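Local structure of autolysin E (Staphylococcus aureus, 4PIA) at residues A[51-56]-A[220-225]. The protein probably hydrolyses glycosidic bonds between N-acetylglucosamine and N-acetylmuramic acid units in the glycan strands of bacterial peptidoglycan. Sequence-based numbering, arbitrary orientation.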
loop_
_atom_site.group_PDB
_atom_site.type_symbol
_atom_site.label_atom_id
_atom_site.label_comp_id
_atom_site.label_asym_id
_atom_site.label_seq_id
_atom_site.Cartn_x
_atom_site.Cartn_y
_atom_site.Cartn_z
ATOM N N ASP A 51 -16.489 -0.298 -2.579
ATOM C CA ASP A 51 -15.900 1.038 -2.358
ATOM C C ASP A 51 -15.740 1.775 -3.683
ATOM O O ASP A 51 -14.657 2.321 -3.906
ATOM C CB ASP A 51 -14.500 0.982 -1.618
ATOM C CG ASP A 51 -14.574 0.368 -0.191
ATOM O OD1 ASP A 51 -15.490 0.790 0.565
ATOM O OD2 ASP A 51 -13.722 -0.503 0.218
ATOM N N ASN A 52 -16.807 1.834 -4.516
ATOM C CA ASN A 52 -16.820 2.585 -5.802
ATOM C C ASN A 52 -15.621 2.182 -6.693
ATOM O O ASN A 52 -15.061 2.994 -7.502
ATOM C CB ASN A 52 -16.830 4.100 -5.565
ATOM C CG ASN A 52 -18.157 4.579 -5.018
ATOM O OD1 ASN A 52 -19.078 4.958 -5.773
ATOM N ND2 ASN A 52 -18.286 4.521 -3.716
ATOM N N ASP A 53 -15.236 0.904 -6.528
ATOM C CA ASP A 53 -14.179 0.345 -7.359
ATOM C C ASP A 53 -12.853 1.035 -7.120
ATOM O O ASP A 53 -11.978 0.991 -8.014
ATOM C CB ASP A 53 -14.495 0.395 -8.858
ATOM C CG ASP A 53 -15.703 -0.447 -9.293
ATOM O OD1 ASP A 53 -15.832 -1.648 -8.991
ATOM O OD2 ASP A 53 -16.492 0.131 -10.064
ATOM N N MET A 54 -12.624 1.646 -5.964
ATOM C CA MET A 54 -11.345 2.274 -5.671
ATOM C C MET A 54 -10.219 1.233 -5.701
ATOM O O MET A 54 -9.092 1.603 -6.036
ATOM C CB MET A 54 -11.228 2.961 -4.274
ATOM C CG MET A 54 -11.868 4.274 -3.930
ATOM S SD MET A 54 -10.968 5.622 -4.773
ATOM C CE MET A 54 -12.189 5.551 -5.968
ATOM N N LYS A 55 -10.464 -0.038 -5.371
ATOM C CA LYS A 55 -9.443 -1.114 -5.453
ATOM C C LYS A 55 -8.965 -1.342 -6.863
ATOM O O LYS A 55 -7.897 -1.924 -7.080
ATOM C CB LYS A 55 -10.038 -2.445 -4.965
ATOM C CG LYS A 55 -10.391 -2.483 -3.487
ATOM C CD LYS A 55 -10.586 -3.917 -2.984
ATOM C CE LYS A 55 -11.738 -4.692 -3.638
ATOM N NZ LYS A 55 -11.902 -5.962 -2.854
ATOM N N TYR A 56 -9.799 -0.951 -7.846
ATOM C CA TYR A 56 -9.519 -1.204 -9.246
ATOM C C TYR A 56 -9.138 0.021 -10.022
ATOM O O TYR A 56 -9.016 -0.009 -11.251
ATOM C CB TYR A 56 -10.772 -1.892 -9.866
ATOM C CG TYR A 56 -11.231 -3.098 -9.119
ATOM C CD1 TYR A 56 -10.481 -4.242 -9.089
ATOM C CD2 TYR A 56 -12.395 -3.092 -8.379
ATOM C CE1 TYR A 56 -10.843 -5.322 -8.361
ATOM C CE2 TYR A 56 -12.804 -4.194 -7.670
ATOM C CZ TYR A 56 -12.033 -5.314 -7.669
ATOM O OH TYR A 56 -12.473 -6.400 -6.911
ATOM N N ASP A 220 -9.842 8.070 -11.659
ATOM C CA ASP A 220 -9.054 7.694 -12.827
ATOM C C ASP A 220 -9.573 6.331 -13.323
ATOM O O ASP A 220 -10.631 5.851 -12.912
ATOM C CB ASP A 220 -7.532 7.740 -12.464
ATOM C CG ASP A 220 -6.968 9.181 -12.447
ATOM O OD1 ASP A 220 -7.060 9.851 -13.519
ATOM O OD2 ASP A 220 -6.451 9.684 -11.378
ATOM N N ASP A 221 -8.867 5.756 -14.288
ATOM C CA ASP A 221 -9.375 4.576 -14.994
ATOM C C ASP A 221 -9.616 3.392 -14.074
ATOM O O ASP A 221 -8.796 3.111 -13.192
ATOM C CB ASP A 221 -8.368 4.085 -16.045
ATOM C CG ASP A 221 -8.124 5.058 -17.148
ATOM O OD1 ASP A 221 -8.987 5.911 -17.422
ATOM O OD2 ASP A 221 -7.027 4.942 -17.773
ATOM N N ILE A 222 -10.714 2.671 -14.236
ATOM C CA ILE A 222 -11.085 1.496 -13.481
ATOM C C ILE A 222 -10.921 0.290 -14.403
ATOM O O ILE A 222 -11.415 0.271 -15.538
ATOM C CB ILE A 222 -12.560 1.537 -13.094
ATOM C CG1 ILE A 222 -12.879 2.835 -12.353
ATOM C CG2 ILE A 222 -12.997 0.265 -12.377
ATOM C CD1 ILE A 222 -12.142 2.955 -11.098
ATOM N N ARG A 223 -10.216 -0.698 -13.924
ATOM C CA ARG A 223 -9.979 -1.947 -14.707
ATOM C C ARG A 223 -10.634 -3.099 -13.981
ATOM O O ARG A 223 -10.365 -3.342 -12.805
ATOM C CB ARG A 223 -8.483 -2.192 -14.830
ATOM C CG ARG A 223 -8.171 -3.554 -15.459
ATOM C CD ARG A 223 -6.711 -3.747 -15.725
ATOM N NE ARG A 223 -6.496 -5.095 -16.244
ATOM C CZ ARG A 223 -5.376 -5.552 -16.730
ATOM N NH1 ARG A 223 -4.280 -4.820 -16.731
ATOM N NH2 ARG A 223 -5.341 -6.823 -17.150
ATOM N N GLN A 224 -11.467 -3.899 -14.674
ATOM C CA GLN A 224 -12.034 -5.032 -13.962
ATOM C C GLN A 224 -11.719 -6.384 -14.626
ATOM O O GLN A 224 -12.059 -7.366 -14.037
ATOM C CB GLN A 224 -13.538 -4.882 -13.614
ATOM C CG GLN A 224 -13.728 -3.850 -12.494
ATOM C CD GLN A 224 -15.103 -3.840 -11.875
ATOM O OE1 GLN A 224 -15.657 -4.892 -11.567
ATOM N NE2 GLN A 224 -15.656 -2.630 -11.661
ATOM N N THR A 225 -10.917 -6.425 -15.692
ATOM C CA THR A 225 -10.575 -7.729 -16.321
ATOM C C THR A 225 -9.100 -8.057 -16.058
ATOM O O THR A 225 -8.174 -7.351 -16.468
ATOM C CB THR A 225 -10.855 -7.742 -17.817
ATOM O OG1 THR A 225 -12.271 -7.585 -17.981
ATOM C CG2 THR A 225 -10.483 -9.075 -18.444
#
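The carbonyl oxygen of Tyr56 is the polar centre of the contact between residues 51-56 and 220-225, and it illustrates how one main-chain acceptor can help tether an extended chain to a 3-10 segment. Arg223 N donates to Tyr56 O over 3.0 Å in a nearly straight bond (167° at the hydrogen), while Ile222 CA adds a CH···O contact to the same oxygen at 3.4 Å. Asn178 ND2 supplies a further, weak hydrogen bond to it.

Next to this backbone link, the side chains of Ile222 and Asp53 cross at about a right angle; Ile222 CG2 reaches Asp53 CB at 3.8 Å and Tyr56 CB at 4.0 Å, while Ile222 CD1 comes within 3.7 Å of Asp53 O. A chi1 of -54° sets CG1 of Ile222 beside the backbone N, leaving CG2 where it meets both CB atoms.

A type I' beta turn from Asp51 to Met54 runs into the 3-10 segment 54-56, and Met54 packs against helix 200-215. In this member of the lysozyme clan, the surface contact thus brings the loop between helices 38-45 and 67-74 against the chain following helix 200-215.

The Tyr56 ring is sandwiched: Lys55 CB sits over its centre on one face, and Gln224 CG lies over the opposite face, near its CG end, 4.3 Å from Tyr56 CG. Beyond CG the Gln224 chain is extended, which carries NE2 to 2.9 Å from Asp53 OD1. The angle there is too poor for a hydrogen bond, and the carboxylate and amide planes stand 59° apart. Arg223 points elsewhere, gripping Thr225 O side-on through NE and NH2 and forming a salt bridge with Asp6.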